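Local coordinates for protein transcriptional regulator containing CBS domains (Streptococcus pneumoniae, PDB 6UOF) that probably regulates transcription in Streptococcus pneumoniae, this paired-CBS part of the longer protein likely serving as its regulatory module, at residues A[15-20]-A[40-45]; A[46-51]-A[105-110]; A[74-79]-A[97-102]; A[89-94]-A[111-116]. One frame throughout, in Å; residues are numbered along the deposited sequence. Where two conformers were deposited one is given.

Along the chain, interaction 1 closes before the others open, within the first CBS repeat. Interaction 2 ties that repeat to the second, with its centre about 6 Å from that of interaction 1 and about 8 Å from that of interaction 3. Interactions 3 and 4 belong to the second repeat, with centres about 12 Å apart; their segments alternate in sequence. Strands 39-42 and 48-52 link interactions 1 and 2 through the mixed sheet, whereas strands 97-101 and 107-112 link interactions 2, 3 and 4 through the antiparallel one. Interactions 1 and 4, about 21 Å apart, lie on opposite sides of the chain's centre. The set illustrates how two similar repeats form one compact CBS pair.

Interaction 1 of 4, residues A[15-20]-A[40-45]; sequences YGFLRE and PVINQH
Leu18 and Val41 pair across two parallel strands, the two strands of the beta-alpha-beta unit made by strand 18-19, helix 24-34 and strand 39-42. Three backbone bonds join the segments. Leu18 N meets Pro40 O at 3.1 Å in an almost straight bond (177° at the hydrogen), Ile42 N reaches Leu18 O at 3.0 Å, and Glu20 N reaches Ile42 O at 2.9 Å. Packing is close where Val41 turns CG1 anti to its backbone N (chi1 -174°), which sets this methyl 3.5 Å from Glu20 N; Val52 and Met70 also touch the Val41 side chain. On the sheet face bearing Ile42, its CD1 comes to 3.8 Å from Phe17 CE2. The same CE2 stands 3.9 Å above the centre of the Arg19 guanidinium plane, the aromatic edge directed at the flat cation.

The far end is looser and wetter. Glu20 and Asn43 lie side by side, pointing the same way, their carboxylate and amide planes 80° apart; Glu20 OE2 passes 3.6 Å from Asn43 CB. One water bridges OE2 to Gln44 N, while Asn43 OD1 accepts from His45 N in an Asx turn. Backbone bonds and apolar contacts thus carry the buried part, whereas the Glu20 carboxylate works through water, a setting consistent with its remaining charged.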
# COMPACT_ATOMS: atom_id res chain seq x y z
N TYR A 15 -4.91 -4.81 6.73
CA TYR A 15 -4.39 -3.43 6.61
C TYR A 15 -5.35 -2.50 5.87
O TYR A 15 -5.56 -1.33 6.28
CB TYR A 15 -3.04 -3.45 5.90
CG TYR A 15 -2.48 -2.06 5.75
CD1 TYR A 15 -1.80 -1.44 6.77
CD2 TYR A 15 -2.70 -1.34 4.58
CE1 TYR A 15 -1.33 -0.15 6.65
CE2 TYR A 15 -2.21 -0.05 4.43
CZ TYR A 15 -1.53 0.55 5.47
OH TYR A 15 -1.06 1.83 5.35
N GLY A 16 -5.94 -3.01 4.80
CA GLY A 16 -6.83 -2.21 3.94
C GLY A 16 -6.32 -2.12 2.51
O GLY A 16 -5.11 -2.08 2.28
N PHE A 17 -7.26 -2.03 1.59
CA PHE A 17 -6.89 -1.81 0.17
C PHE A 17 -8.08 -1.15 -0.50
O PHE A 17 -9.21 -1.22 0.00
CB PHE A 17 -6.53 -3.11 -0.54
CG PHE A 17 -7.71 -4.03 -0.74
CD1 PHE A 17 -8.15 -4.86 0.28
CD2 PHE A 17 -8.38 -4.05 -1.95
CE1 PHE A 17 -9.26 -5.68 0.09
CE2 PHE A 17 -9.48 -4.88 -2.14
CZ PHE A 17 -9.92 -5.68 -1.12
N LEU A 18 -7.80 -0.50 -1.62
CA LEU A 18 -8.88 0.09 -2.44
C LEU A 18 -8.86 -0.48 -3.85
O LEU A 18 -7.84 -1.01 -4.28
CB LEU A 18 -8.72 1.61 -2.49
CG LEU A 18 -9.23 2.29 -1.21
CD1 LEU A 18 -8.46 3.54 -0.89
CD2 LEU A 18 -10.72 2.56 -1.27
N ARG A 19 -10.03 -0.45 -4.48
CA ARG A 19 -10.15 -0.85 -5.90
C ARG A 19 -10.11 0.44 -6.73
O ARG A 19 -10.58 1.50 -6.24
CB ARG A 19 -11.42 -1.66 -6.11
CG ARG A 19 -11.37 -2.99 -5.37
CD ARG A 19 -12.53 -3.91 -5.68
NE ARG A 19 -12.34 -5.31 -5.20
CZ ARG A 19 -12.80 -5.80 -4.06
NH1 ARG A 19 -12.50 -7.04 -3.72
NH2 ARG A 19 -13.53 -5.06 -3.25
N GLU A 20 -9.59 0.35 -7.95
CA GLU A 20 -9.44 1.60 -8.74
C GLU A 20 -10.82 2.18 -9.07
O GLU A 20 -10.89 3.40 -9.35
CB GLU A 20 -8.49 1.36 -9.91
CG GLU A 20 -9.12 0.57 -11.00
CD GLU A 20 -8.32 0.39 -12.28
OE1 GLU A 20 -7.18 0.88 -12.35
OE2 GLU A 20 -8.86 -0.21 -13.19
N PRO A 40 -2.67 0.48 -0.96
CA PRO A 40 -2.48 0.02 -2.33
C PRO A 40 -3.84 0.00 -3.04
O PRO A 40 -4.87 -0.20 -2.43
CB PRO A 40 -1.96 -1.41 -2.16
CG PRO A 40 -2.56 -1.88 -0.84
CD PRO A 40 -2.59 -0.63 0.03
N VAL A 41 -3.78 0.19 -4.35
CA VAL A 41 -4.98 0.16 -5.22
C VAL A 41 -4.84 -0.95 -6.26
O VAL A 41 -3.79 -1.03 -6.90
CB VAL A 41 -5.17 1.51 -5.94
CG1 VAL A 41 -6.49 1.49 -6.69
CG2 VAL A 41 -5.12 2.67 -4.96
N ILE A 42 -5.89 -1.76 -6.39
CA ILE A 42 -5.86 -2.88 -7.37
C ILE A 42 -6.91 -2.68 -8.47
O ILE A 42 -7.95 -2.07 -8.24
CB ILE A 42 -6.08 -4.23 -6.68
CG1 ILE A 42 -7.43 -4.32 -5.96
CG2 ILE A 42 -4.90 -4.56 -5.79
CD1 ILE A 42 -7.80 -5.70 -5.46
N ASN A 43 -6.62 -3.26 -9.62
CA ASN A 43 -7.63 -3.29 -10.70
C ASN A 43 -8.44 -4.59 -10.59
O ASN A 43 -8.25 -5.37 -9.62
CB ASN A 43 -6.98 -3.09 -12.08
CG ASN A 43 -6.08 -4.22 -12.50
OD1 ASN A 43 -6.06 -5.28 -11.87
ND2 ASN A 43 -5.34 -4.02 -13.58
N GLN A 44 -9.31 -4.82 -11.57
CA GLN A 44 -10.22 -6.00 -11.52
C GLN A 44 -9.46 -7.31 -11.78
O GLN A 44 -10.09 -8.38 -11.65
CB GLN A 44 -11.37 -5.83 -12.52
CG GLN A 44 -10.94 -5.83 -13.98
CD GLN A 44 -12.09 -5.60 -14.92
OE1 GLN A 44 -13.17 -6.21 -14.82
NE2 GLN A 44 -11.88 -4.75 -15.90
N HIS A 45 -8.17 -7.24 -12.10
CA HIS A 45 -7.27 -8.41 -12.27
C HIS A 45 -6.44 -8.60 -10.98
O HIS A 45 -5.56 -9.47 -10.97
CB HIS A 45 -6.37 -8.22 -13.48
CG HIS A 45 -7.14 -7.92 -14.72
ND1 HIS A 45 -7.79 -8.91 -15.41
CD2 HIS A 45 -7.38 -6.76 -15.36
CE1 HIS A 45 -8.41 -8.36 -16.45
NE2 HIS A 45 -8.17 -7.05 -16.44
O HOH W 1 -10.71 -6.35 -7.55
O HOH W 2 -10.34 -2.43 -12.78
O HOH W 3 -6.14 -1.45 -14.87

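Interaction 2 of 4, residues A[46-51]-A[105-110]; sequences QVVVGV and QTLLGV
A single backbone bridge between Val47 and Thr106, with CA atoms 4.1 Å apart, joins the two CBS repeats where each chain segment enters a sheet strand. The bridge is flanked by two reciprocal bonds. Leu107 N donates to Gln46 O at 3.0 Å, nearly along the C=O axis, and Val48 N donates to Gln105 O at 3.1 Å, the straighter at its hydrogen (171° against 155°). Each of these carbonyls also meets a CA-H: Thr106 CA lies 3.1 Å from Gln46 O, and Val47 CA lies 3.5 Å from Gln105 O. The two halves therefore play equivalent roles, with Gln46 matching Gln105, Val47 matching Thr106 and Val48 matching Leu107, as expected of repeats related by approximate twofold symmetry.

Side chains add apolar contacts around this core. Val48 CG2 touches Leu107 CD1 at 3.8 Å, the two side chains crossing at a slant. Val47 and Thr106 cross at about a right angle, CG2 to CG2 at 4.0 Å. In Thr106, OG1 sits between the backbone N and the carbonyl carbon (chi1 59°) and bonds to Asn104 and Arg102, while CG2 is the branch that meets the other repeat.

Beyond the bridge the strands part into different sheets. Strand 48-52 borders the mixed sheet beside strand 39-42, whose Pro40 and Ile42 touch Leu107; strand 107-112 runs between strands 10-11 and 97-101, and Leu108 and Gly109 form a classic beta bulge opposite Val100.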
# COMPACT_ATOMS: atom_id res chain seq x y z
N GLN A 46 -6.72 -7.80 -9.96
CA GLN A 46 -6.05 -7.84 -8.63
C GLN A 46 -4.61 -7.30 -8.71
O GLN A 46 -3.86 -7.46 -7.74
CB GLN A 46 -6.02 -9.25 -8.03
CG GLN A 46 -7.29 -10.06 -8.26
CD GLN A 46 -8.56 -9.33 -7.91
OE1 GLN A 46 -8.69 -8.76 -6.83
NE2 GLN A 46 -9.55 -9.42 -8.79
N VAL A 47 -4.25 -6.68 -9.83
CA VAL A 47 -2.88 -6.15 -10.03
C VAL A 47 -2.78 -4.77 -9.36
O VAL A 47 -3.72 -3.97 -9.44
CB VAL A 47 -2.52 -6.09 -11.53
CG1 VAL A 47 -1.23 -5.32 -11.80
CG2 VAL A 47 -2.42 -7.48 -12.12
N VAL A 48 -1.67 -4.53 -8.69
CA VAL A 48 -1.45 -3.19 -8.07
C VAL A 48 -1.24 -2.17 -9.20
O VAL A 48 -0.32 -2.36 -10.01
CB VAL A 48 -0.27 -3.23 -7.10
CG1 VAL A 48 0.07 -1.84 -6.57
CG2 VAL A 48 -0.55 -4.18 -5.96
N VAL A 49 -2.06 -1.13 -9.23
CA VAL A 49 -1.98 -0.10 -10.31
C VAL A 49 -1.59 1.27 -9.73
O VAL A 49 -1.39 2.20 -10.53
CB VAL A 49 -3.32 -0.02 -11.06
CG1 VAL A 49 -3.53 -1.26 -11.92
CG2 VAL A 49 -4.50 0.21 -10.14
N GLY A 50 -1.49 1.38 -8.41
CA GLY A 50 -1.12 2.66 -7.79
C GLY A 50 -1.27 2.57 -6.29
O GLY A 50 -1.57 1.49 -5.75
N VAL A 51 -1.03 3.70 -5.64
CA VAL A 51 -1.23 3.84 -4.18
C VAL A 51 -2.01 5.13 -3.96
O VAL A 51 -1.89 6.08 -4.77
CB VAL A 51 0.12 3.83 -3.43
CG1 VAL A 51 0.82 2.48 -3.47
CG2 VAL A 51 1.04 4.94 -3.89
N GLN A 105 2.47 -9.48 -9.99
CA GLN A 105 2.13 -8.10 -9.54
C GLN A 105 0.75 -8.01 -8.89
O GLN A 105 0.29 -6.89 -8.63
CB GLN A 105 2.32 -7.09 -10.67
CG GLN A 105 3.66 -7.24 -11.38
CD GLN A 105 4.82 -7.06 -10.44
OE1 GLN A 105 5.06 -5.97 -9.94
NE2 GLN A 105 5.57 -8.12 -10.20
N THR A 106 0.13 -9.14 -8.53
CA THR A 106 -1.16 -9.08 -7.78
C THR A 106 -0.88 -8.86 -6.28
O THR A 106 0.20 -9.28 -5.76
CB THR A 106 -2.03 -10.32 -8.01
OG1 THR A 106 -1.30 -11.49 -7.60
CG2 THR A 106 -2.47 -10.45 -9.46
N LEU A 107 -1.81 -8.18 -5.62
CA LEU A 107 -1.61 -7.75 -4.21
C LEU A 107 -1.72 -8.89 -3.19
O LEU A 107 -2.72 -9.62 -3.21
CB LEU A 107 -2.65 -6.68 -3.88
CG LEU A 107 -2.52 -6.04 -2.49
CD1 LEU A 107 -1.22 -5.25 -2.37
CD2 LEU A 107 -3.71 -5.15 -2.21
N LEU A 108 -0.75 -8.93 -2.28
CA LEU A 108 -0.78 -9.82 -1.09
C LEU A 108 -1.08 -8.98 0.16
O LEU A 108 -1.77 -9.47 1.07
CB LEU A 108 0.57 -10.52 -0.94
CG LEU A 108 0.88 -11.58 -1.99
CD1 LEU A 108 2.32 -12.02 -1.87
CD2 LEU A 108 -0.08 -12.75 -1.86
N GLY A 109 -0.53 -7.77 0.24
CA GLY A 109 -0.72 -6.96 1.45
C GLY A 109 0.28 -5.84 1.47
O GLY A 109 0.67 -5.37 0.40
N VAL A 110 0.69 -5.43 2.67
CA VAL A 110 1.66 -4.30 2.78
C VAL A 110 2.66 -4.56 3.89
O VAL A 110 2.40 -5.38 4.79
CB VAL A 110 0.94 -2.98 3.10
CG1 VAL A 110 -0.20 -2.67 2.14
CG2 VAL A 110 0.46 -2.93 4.55

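Interaction 3 of 4, residues A[74-79]-A[97-102]; sequences LFLVGL and MVPVVR
Phe75 and Val98 meet in a CH-pi contact: Val98 CG1 lies over one face of the ring, 3.9 Å from its centroid and 15° off the normal. The second methyl, Val98 CG2, comes to 3.5 Å from Phe75 CE2, and Phe95 stacks edge-to-face with the same ring.

Leu76 can be followed outward. Its CB lies 4.2 Å from Val101 CG2. Its CG stands anti to the carbonyl carbon (chi1 -61°), and from there the branches divide. CD2 packs on the proline ring, 3.7 Å from Pro99 CB and 3.8 Å from Pro99 CG, whereas CD1 reaches the side-chain oxygen of Gln105.

Between these packed side chains the backbones meet in a single bridge, Val77 with Val100. Val77 N donates to Pro99 O at 3.1 Å, and Val77 O accepts from Val101 N at 2.8 Å. Val77 CG2 backs the bridge at 3.8 Å from Val100 CG2. Further on, direct pairing gives way to a water that accepts from Leu79 N and donates to Val101 O.

Residues 74-79 thus lie as an extended segment along the edge strand 97-101, with helix 83-93 between the two in sequence. The pattern echoes the beta-alpha-beta unit of the first repeat and is consistent with the core of a CBS domain, here in its second copy.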
# COMPACT_ATOMS: atom_id res chain seq x y z
N LEU A 74 5.90 2.49 -7.59
CA LEU A 74 7.16 2.01 -8.23
C LEU A 74 7.90 1.05 -7.29
O LEU A 74 8.60 0.14 -7.79
CB LEU A 74 8.04 3.22 -8.54
CG LEU A 74 9.42 2.89 -9.11
CD1 LEU A 74 9.29 2.25 -10.49
CD2 LEU A 74 10.29 4.13 -9.19
N PHE A 75 7.81 1.29 -5.98
CA PHE A 75 8.45 0.41 -4.98
C PHE A 75 7.46 -0.67 -4.57
O PHE A 75 6.43 -0.35 -3.97
CB PHE A 75 8.98 1.24 -3.81
CG PHE A 75 9.76 0.47 -2.77
CD1 PHE A 75 10.52 -0.65 -3.11
CD2 PHE A 75 9.83 0.93 -1.47
CE1 PHE A 75 11.24 -1.33 -2.16
CE2 PHE A 75 10.57 0.26 -0.52
CZ PHE A 75 11.28 -0.87 -0.87
N LEU A 76 7.78 -1.89 -4.96
CA LEU A 76 6.98 -3.10 -4.65
C LEU A 76 7.94 -4.16 -4.13
O LEU A 76 9.10 -4.20 -4.60
CB LEU A 76 6.29 -3.60 -5.92
CG LEU A 76 5.31 -2.62 -6.56
CD1 LEU A 76 4.89 -3.09 -7.95
CD2 LEU A 76 4.09 -2.39 -5.68
N VAL A 77 7.48 -4.96 -3.18
CA VAL A 77 8.34 -6.06 -2.66
C VAL A 77 7.58 -7.39 -2.74
O VAL A 77 6.37 -7.38 -2.98
CB VAL A 77 8.80 -5.75 -1.22
CG1 VAL A 77 9.60 -4.45 -1.17
CG2 VAL A 77 7.62 -5.71 -0.26
N GLY A 78 8.33 -8.48 -2.56
CA GLY A 78 7.77 -9.84 -2.50
C GLY A 78 8.02 -10.47 -1.14
O GLY A 78 8.79 -9.90 -0.34
N LEU A 79 7.43 -11.64 -0.92
CA LEU A 79 7.58 -12.35 0.37
C LEU A 79 9.06 -12.63 0.68
O LEU A 79 9.43 -12.58 1.87
CB LEU A 79 6.77 -13.66 0.32
CG LEU A 79 5.26 -13.49 0.21
CD1 LEU A 79 4.56 -14.83 0.11
CD2 LEU A 79 4.69 -12.70 1.38
N MSE A 97 4.70 2.99 3.83
CA MSE A 97 4.00 1.71 3.48
C MSE A 97 4.53 1.27 2.12
O MSE A 97 4.83 2.13 1.31
CB MSE A 97 2.50 2.00 3.39
CG MSE A 97 1.58 0.86 2.99
SE MSE A 97 1.42 0.64 1.05
CE MSE A 97 0.53 2.19 0.29
N VAL A 98 4.73 -0.03 1.94
CA VAL A 98 5.14 -0.58 0.66
C VAL A 98 4.24 -1.77 0.34
O VAL A 98 4.06 -2.67 1.17
CB VAL A 98 6.62 -1.01 0.64
CG1 VAL A 98 7.04 -1.48 -0.75
CG2 VAL A 98 7.53 0.10 1.12
N PRO A 99 3.63 -1.81 -0.87
CA PRO A 99 2.82 -2.98 -1.23
C PRO A 99 3.66 -4.24 -1.44
O PRO A 99 4.78 -4.18 -1.93
CB PRO A 99 2.16 -2.57 -2.55
CG PRO A 99 2.27 -1.06 -2.58
CD PRO A 99 3.60 -0.77 -1.92
N VAL A 100 3.07 -5.38 -1.04
CA VAL A 100 3.69 -6.72 -1.22
C VAL A 100 2.91 -7.41 -2.33
O VAL A 100 1.68 -7.48 -2.21
CB VAL A 100 3.65 -7.52 0.10
CG1 VAL A 100 4.30 -8.89 -0.06
CG2 VAL A 100 4.29 -6.75 1.24
N VAL A 101 3.62 -7.93 -3.33
CA VAL A 101 2.94 -8.54 -4.50
C VAL A 101 3.55 -9.90 -4.84
O VAL A 101 4.70 -10.18 -4.50
CB VAL A 101 3.03 -7.61 -5.73
CG1 VAL A 101 2.32 -6.30 -5.50
CG2 VAL A 101 4.46 -7.39 -6.20
N ARG A 102 2.74 -10.69 -5.53
CA ARG A 102 3.22 -11.93 -6.16
C ARG A 102 4.05 -11.56 -7.40
O ARG A 102 4.06 -10.39 -7.81
CB ARG A 102 2.03 -12.79 -6.60
CG ARG A 102 1.10 -13.19 -5.47
CD ARG A 102 0.08 -14.20 -6.00
NE ARG A 102 -0.86 -14.64 -4.99
CZ ARG A 102 -1.98 -14.00 -4.63
NH1 ARG A 102 -2.32 -12.85 -5.20
NH2 ARG A 102 -2.75 -14.51 -3.69
O HOH W 4 5.86 -12.49 -3.30

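Interaction 4 of 4, residues A[89-94]-A[111-116]; sequences RMIAED and VTRRDV
The C-terminal end of helix 83-93, closed by a Schellman motif at Asp94, is met by Arg113 from the first turn of helix 113-118 in the second CBS repeat. Arg113 runs extended, its CG anti to the backbone N (chi1 -175°), and its NH1 gives a bent bond to Met90 O at 3.1 Å (135° at the hydrogen), arriving from 66° above the carbonyl plane. NH1 also bonds to Phe95 O. Asp94 OD1, 3.8 Å from Arg113 NH1 and well out of the guanidinium plane, adds a long salt bridge of charge alone. A water completes the grip, accepting from Arg113 NH2 at 2.9 Å and donating to Ile91 O at 2.7 Å and to Asp94 OD1 at 2.9 Å.

Deeper in, Met90, a selenomethionine, brings SE to 4.1 Å from Val116 CG2 in one of its two conformers, so that this contact is less certain. Thr112 is the N-cap of the second helix, its OG1 accepting from Asp115 N at 3.3 Å.

Met90 and Val111 both touch Val98 of strand 97-101, and Val116 touches Ile83 and Ser87 of helix 83-93, which places the contact where the two helices pack together beside the antiparallel sheet.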
# COMPACT_ATOMS: atom_id res chain seq x y z
N ARG A 89 15.54 1.65 1.75
CA ARG A 89 14.78 2.48 0.78
C ARG A 89 13.67 3.28 1.48
O ARG A 89 13.42 4.43 1.12
CB ARG A 89 14.24 1.61 -0.35
CG ARG A 89 13.64 2.44 -1.47
CD ARG A 89 13.44 1.63 -2.73
NE ARG A 89 12.74 2.42 -3.73
CZ ARG A 89 12.42 1.97 -4.94
NH1 ARG A 89 12.74 0.74 -5.28
NH2 ARG A 89 11.78 2.75 -5.79
N MSE A 90 13.00 2.69 2.48
CA MSE A 90 11.96 3.43 3.17
C MSE A 90 12.57 4.66 3.85
O MSE A 90 11.95 5.72 3.88
CB MSE A 90 11.25 2.52 4.18
CG MSE A 90 10.52 1.34 3.53
SE MSE A 90 9.30 0.41 4.77
CE MSE A 90 7.75 1.62 4.82
N ILE A 91 13.79 4.52 4.39
CA ILE A 91 14.45 5.66 5.04
C ILE A 91 14.89 6.68 3.98
O ILE A 91 14.60 7.89 4.14
CB ILE A 91 15.63 5.17 5.91
CG1 ILE A 91 15.13 4.45 7.16
CG2 ILE A 91 16.56 6.33 6.28
CD1 ILE A 91 16.14 3.53 7.78
N ALA A 92 15.59 6.21 2.94
CA ALA A 92 16.15 7.14 1.95
C ALA A 92 15.05 7.91 1.22
O ALA A 92 15.28 9.09 0.91
CB ALA A 92 17.01 6.38 0.96
N GLU A 93 13.90 7.27 0.94
CA GLU A 93 12.81 7.85 0.10
C GLU A 93 11.57 8.22 0.92
O GLU A 93 10.56 8.62 0.32
CB GLU A 93 12.53 6.89 -1.05
CG GLU A 93 13.75 6.68 -1.94
CD GLU A 93 13.60 5.68 -3.08
OE1 GLU A 93 12.47 5.35 -3.44
OE2 GLU A 93 14.64 5.23 -3.59
N ASP A 94 11.64 8.08 2.24
CA ASP A 94 10.59 8.48 3.22
C ASP A 94 9.26 7.79 2.91
O ASP A 94 8.24 8.47 2.71
CB ASP A 94 10.47 10.00 3.34
CG ASP A 94 9.84 10.42 4.65
OD1 ASP A 94 10.22 9.85 5.71
OD2 ASP A 94 8.96 11.29 4.61
N VAL A 111 3.79 -3.87 3.82
CA VAL A 111 4.73 -3.77 4.98
C VAL A 111 4.69 -2.31 5.43
O VAL A 111 4.68 -1.40 4.57
CB VAL A 111 6.16 -4.24 4.69
CG1 VAL A 111 6.20 -5.70 4.33
CG2 VAL A 111 6.86 -3.41 3.63
N THR A 112 4.62 -2.10 6.74
CA THR A 112 4.56 -0.72 7.27
C THR A 112 5.93 -0.32 7.83
O THR A 112 6.68 -1.18 8.31
CB THR A 112 3.50 -0.56 8.36
OG1 THR A 112 3.99 -1.26 9.50
CG2 THR A 112 2.12 -1.03 7.95
N ARG A 113 6.18 0.98 7.82
CA ARG A 113 7.46 1.54 8.33
C ARG A 113 7.65 1.17 9.80
O ARG A 113 8.75 0.73 10.17
CB ARG A 113 7.45 3.06 8.15
CG ARG A 113 8.76 3.73 8.53
CD ARG A 113 8.58 5.25 8.49
NE ARG A 113 9.86 5.88 8.77
CZ ARG A 113 10.73 6.30 7.85
NH1 ARG A 113 10.48 6.18 6.55
NH2 ARG A 113 11.88 6.82 8.23
N ARG A 114 6.61 1.32 10.62
CA ARG A 114 6.78 1.04 12.07
C ARG A 114 7.20 -0.43 12.27
O ARG A 114 8.08 -0.69 13.09
CB ARG A 114 5.49 1.32 12.84
CG ARG A 114 5.69 1.41 14.34
CD ARG A 114 4.46 1.13 15.18
NE ARG A 114 4.35 -0.28 15.56
CZ ARG A 114 3.70 -1.22 14.87
NH1 ARG A 114 3.07 -0.93 13.75
NH2 ARG A 114 3.68 -2.47 15.33
N ASP A 115 6.59 -1.36 11.54
CA ASP A 115 6.96 -2.78 11.76
C ASP A 115 8.40 -3.02 11.30
O ASP A 115 9.13 -3.74 11.99
CB ASP A 115 5.99 -3.70 11.04
CG ASP A 115 4.60 -3.73 11.66
OD1 ASP A 115 4.51 -3.51 12.88
OD2 ASP A 115 3.64 -4.03 10.93
N VAL A 116 8.80 -2.41 10.19
CA VAL A 116 10.18 -2.63 9.67
C VAL A 116 11.20 -2.03 10.63
O VAL A 116 12.20 -2.67 10.95
CB VAL A 116 10.31 -2.03 8.26
CG1 VAL A 116 11.76 -1.92 7.82
CG2 VAL A 116 9.48 -2.81 7.24
O HOH W 5 12.74 8.47 6.06